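Local coordinates for YciF Bacterial Stress Response Protein (Salmonella enterica subsp. enterica serovar Typhimurium, PDB 4ERU) that is of unknown function but has a ferritin-like helix bundle that binds metal ions and is probably linked to the bacterial stress response, at residues Q26-A37 with I85-E93. Residues are numbered along the deposited sequence; the frame is centred on the assembly and turned at random.
With MLT (D-malate), chain C.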
loop_
_atom_site.group_PDB
_atom_site.type_symbol
_atom_site.label_atom_id
_atom_site.label_comp_id
_atom_site.label_asym_id
_atom_site.label_seq_id
_atom_site.Cartn_x
_atom_site.Cartn_y
_atom_site.Cartn_z
ATOM N N GLN A 26 5.264 6.619 13.537
ATOM C CA GLN A 26 6.435 6.645 12.679
ATOM C C GLN A 26 6.340 7.668 11.571
ATOM O O GLN A 26 7.305 8.378 11.324
ATOM C CB GLN A 26 6.685 5.303 12.037
ATOM C CG GLN A 26 7.175 4.247 12.968
ATOM C CD GLN A 26 7.357 2.951 12.190
ATOM O OE1 GLN A 26 8.242 2.863 11.328
ATOM N NE2 GLN A 26 6.482 1.961 12.443
ATOM N N LEU A 27 5.185 7.738 10.908
ATOM C CA LEU A 27 4.999 8.685 9.837
ATOM C C LEU A 27 5.179 10.146 10.310
ATOM O O LEU A 27 5.834 10.929 9.607
ATOM C CB LEU A 27 3.646 8.449 9.149
ATOM C CG LEU A 27 3.353 9.280 7.902
ATOM C CD1 LEU A 27 4.470 9.131 6.810
ATOM C CD2 LEU A 27 1.964 8.875 7.365
ATOM N N THR A 28 4.645 10.500 11.488
ATOM C CA THR A 28 4.800 11.862 12.034
ATOM C C THR A 28 6.267 12.206 12.274
ATOM O O THR A 28 6.658 13.351 12.077
ATOM C CB THR A 28 4.028 12.139 13.380
ATOM O OG1 THR A 28 4.508 11.293 14.439
ATOM C CG2 THR A 28 2.544 11.957 13.215
ATOM N N LYS A 29 7.076 11.223 12.660
ATOM C CA LYS A 29 8.517 11.435 12.823
ATOM C C LYS A 29 9.227 11.738 11.511
ATOM O O LYS A 29 10.177 12.531 11.473
ATOM C CB LYS A 29 9.172 10.203 13.432
ATOM C CG LYS A 29 8.767 9.941 14.835
ATOM C CD LYS A 29 9.437 8.662 15.370
ATOM C CE LYS A 29 10.864 8.924 15.721
ATOM N NZ LYS A 29 11.269 7.971 16.804
ATOM N N ALA A 30 8.744 11.114 10.441
ATOM C CA ALA A 30 9.309 11.257 9.083
ATOM C C ALA A 30 8.870 12.484 8.277
ATOM O O ALA A 30 9.603 12.942 7.412
ATOM C CB ALA A 30 8.961 9.991 8.250
ATOM N N LEU A 31 7.639 12.956 8.493
ATOM C CA LEU A 31 7.061 13.961 7.628
ATOM C C LEU A 31 7.824 15.288 7.645
ATOM O O LEU A 31 7.904 15.941 6.623
ATOM C CB LEU A 31 5.579 14.182 7.927
ATOM C CG LEU A 31 4.664 13.103 7.263
ATOM C CD1 LEU A 31 3.285 13.085 7.921
ATOM C CD2 LEU A 31 4.536 13.385 5.790
ATOM N N PRO A 32 8.394 15.687 8.798
ATOM C CA PRO A 32 9.124 16.977 8.754
ATOM C C PRO A 32 10.285 17.015 7.753
ATOM O O PRO A 32 10.477 18.008 7.044
ATOM C CB PRO A 32 9.653 17.111 10.191
ATOM C CG PRO A 32 8.614 16.390 11.015
ATOM C CD PRO A 32 8.358 15.149 10.173
ATOM N N LYS A 33 11.061 15.941 7.733
ATOM C CA LYS A 33 12.144 15.808 6.790
ATOM C C LYS A 33 11.651 15.787 5.348
ATOM O O LYS A 33 12.255 16.414 4.461
ATOM C CB LYS A 33 12.941 14.545 7.076
ATOM C CG LYS A 33 13.794 14.190 5.898
ATOM C CD LYS A 33 15.174 13.928 6.303
ATOM C CE LYS A 33 15.398 12.481 6.511
ATOM N NZ LYS A 33 16.768 12.293 5.977
ATOM N N LEU A 34 10.539 15.078 5.108
ATOM C CA LEU A 34 9.966 15.064 3.767
ATOM C C LEU A 34 9.585 16.481 3.337
ATOM O O LEU A 34 9.832 16.874 2.193
ATOM C CB LEU A 34 8.744 14.115 3.671
ATOM C CG LEU A 34 8.995 12.652 4.018
ATOM C CD1 LEU A 34 7.766 11.738 3.773
ATOM C CD2 LEU A 34 10.231 12.101 3.267
ATOM N N ALA A 35 9.003 17.252 4.249
ATOM C CA ALA A 35 8.623 18.599 3.915
ATOM C C ALA A 35 9.852 19.435 3.559
ATOM O O ALA A 35 9.787 20.228 2.628
ATOM C CB ALA A 35 7.812 19.264 5.058
ATOM N N ARG A 36 10.974 19.226 4.256
ATOM C CA ARG A 36 12.202 20.040 4.006
ATOM C C ARG A 36 12.886 19.640 2.723
ATOM O O ARG A 36 13.471 20.481 2.047
ATOM C CB ARG A 36 13.234 19.853 5.126
ATOM C CG ARG A 36 12.807 20.354 6.443
ATOM C CD ARG A 36 13.987 20.413 7.418
ATOM N NE ARG A 36 14.629 19.133 7.708
ATOM C CZ ARG A 36 14.268 18.255 8.649
ATOM N NH1 ARG A 36 13.217 18.453 9.438
ATOM N NH2 ARG A 36 14.976 17.146 8.800
ATOM N N ALA A 37 12.797 18.345 2.402
ATOM C CA ALA A 37 13.536 17.738 1.297
ATOM C C ALA A 37 13.043 18.181 -0.070
ATOM O O ALA A 37 13.746 18.038 -1.074
ATOM C CB ALA A 37 13.503 16.221 1.405
ATOM N N ILE A 85 8.980 4.209 4.858
ATOM C CA ILE A 85 9.684 5.435 5.244
ATOM C C ILE A 85 11.175 5.395 4.878
ATOM O O ILE A 85 11.723 6.397 4.450
ATOM C CB ILE A 85 9.489 5.766 6.757
ATOM C CG1 ILE A 85 8.019 6.107 7.014
ATOM C CG2 ILE A 85 10.354 6.967 7.169
ATOM C CD1 ILE A 85 7.586 6.148 8.461
ATOM N N GLU A 86 11.820 4.240 5.062
ATOM C CA GLU A 86 13.227 4.074 4.667
ATOM C C GLU A 86 13.404 4.373 3.167
ATOM O O GLU A 86 14.360 5.044 2.771
ATOM C CB GLU A 86 13.741 2.660 5.010
ATOM C CG GLU A 86 13.802 2.377 6.503
ATOM C CD GLU A 86 14.479 1.050 6.863
ATOM O OE1 GLU A 86 14.485 0.100 6.037
ATOM O OE2 GLU A 86 14.981 0.964 8.005
ATOM N N GLU A 87 12.471 3.880 2.350
ATOM C CA GLU A 87 12.464 4.134 0.888
ATOM C C GLU A 87 12.351 5.612 0.541
ATOM O O GLU A 87 13.049 6.084 -0.352
ATOM C CB GLU A 87 11.377 3.332 0.171
ATOM C CG GLU A 87 11.605 1.784 0.332
ATOM C CD GLU A 87 10.762 0.906 -0.638
ATOM O OE1 GLU A 87 9.996 1.469 -1.468
ATOM O OE2 GLU A 87 10.863 -0.346 -0.572
ATOM N N ALA A 88 11.495 6.349 1.260
ATOM C CA ALA A 88 11.399 7.795 1.051
ATOM C C ALA A 88 12.734 8.467 1.396
ATOM O O ALA A 88 13.177 9.381 0.676
ATOM C CB ALA A 88 10.263 8.396 1.869
ATOM N N ASN A 89 13.385 8.012 2.472
ATOM C CA ASN A 89 14.689 8.565 2.833
ATOM C C ASN A 89 15.781 8.236 1.830
ATOM O O ASN A 89 16.649 9.081 1.594
ATOM C CB ASN A 89 15.108 8.198 4.274
ATOM C CG ASN A 89 14.204 8.849 5.308
ATOM O OD1 ASN A 89 13.668 9.943 5.078
ATOM N ND2 ASN A 89 13.985 8.165 6.427
ATOM N N GLU A 90 15.744 7.027 1.259
ATOM C CA GLU A 90 16.691 6.639 0.206
ATOM C C GLU A 90 16.489 7.520 -1.047
ATOM O O GLU A 90 17.442 7.900 -1.714
ATOM C CB GLU A 90 16.568 5.147 -0.158
ATOM C CG GLU A 90 17.724 4.638 -1.104
ATOM C CD GLU A 90 17.451 3.269 -1.812
ATOM O OE1 GLU A 90 16.283 2.791 -1.784
ATOM O OE2 GLU A 90 18.408 2.679 -2.411
ATOM N N VAL A 91 15.240 7.844 -1.353
ATOM C CA VAL A 91 14.959 8.758 -2.424
ATOM C C VAL A 91 15.702 10.080 -2.208
ATOM O O VAL A 91 16.336 10.591 -3.132
ATOM C CB VAL A 91 13.422 8.974 -2.599
ATOM C CG1 VAL A 91 13.119 10.257 -3.384
ATOM C CG2 VAL A 91 12.802 7.725 -3.279
ATOM N N ILE A 92 15.626 10.628 -1.002
ATOM C CA ILE A 92 16.295 11.901 -0.708
ATOM C C ILE A 92 17.820 11.821 -0.898
ATOM O O ILE A 92 18.415 12.707 -1.516
ATOM C CB ILE A 92 15.951 12.415 0.693
ATOM C CG1 ILE A 92 14.433 12.642 0.824
ATOM C CG2 ILE A 92 16.760 13.669 1.005
ATOM C CD1 ILE A 92 13.957 12.756 2.304
ATOM N N GLU A 93 18.448 10.768 -0.387
ATOM C CA GLU A 93 19.889 10.621 -0.570
ATOM C C GLU A 93 20.287 10.345 -2.028
ATOM O O GLU A 93 21.399 10.651 -2.414
ATOM C CB GLU A 93 20.475 9.571 0.384
ATOM C CG GLU A 93 20.305 9.913 1.865
ATOM C CD GLU A 93 20.931 11.245 2.253
ATOM O OE1 GLU A 93 22.105 11.476 1.905
ATOM O OE2 GLU A 93 20.251 12.061 2.916
HETATM C C1 MLT C . 18.426 16.857 2.400
HETATM O O1 MLT C . 19.167 15.977 1.915
HETATM O O2 MLT C . 17.748 17.638 1.699
HETATM C C2 MLT C . 18.347 16.979 3.894
HETATM O O3 MLT C . 18.815 15.766 4.494
HETATM C C3 MLT C . 16.901 17.223 4.308
HETATM C C4 MLT C . 16.844 17.519 5.788
HETATM O O4 MLT C . 16.938 16.566 6.591
HETATM O O5 MLT C . 16.702 18.704 6.151
HETATM O O HOH W 1 11.665 11.163 6.742
#
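Segments 26-37 of helix 9-37 and 85-93 of helix 79-93 run nearly parallel, their axes 15° apart and 10.9 Å away at closest approach, with A30 level with I85, L34 with A88 and A37 with I92. In this ferritin-like bundle the pair illustrates how two helices can pack through branched side chains set against alanines. At one end CG2 of I85 presses on the methyl of A30, CB to CG2 3.5 Å, while its CD1 reaches the Q26 backbone, 3.6 Å from Q26 O. Midway, L34 sends CD2 to A88 CB and I92 CD1 alike, its side chain crossing that of I92 at about a right angle. I92 then sets CD1 against A37 CB at 3.6 Å.

A water joins the two helices: it donates to A30 O, which already accepts from L34 N, and to N89 OD1 at 2.9 Å. K33, its CG anti to the backbone N (chi1 164°), then bends along its length and lays CE 3.4 Å from N89 OD1, with NZ farther from that oxygen at 4.0 Å.

At its far end the seam also borders the D-malate pocket, lined by K33, R36 and I92 with R101 of helix 99-130. R36 grips one carboxylate with two bonds: NH2 to O4, and NE to O5 at 2.6 Å, almost straight at 172°.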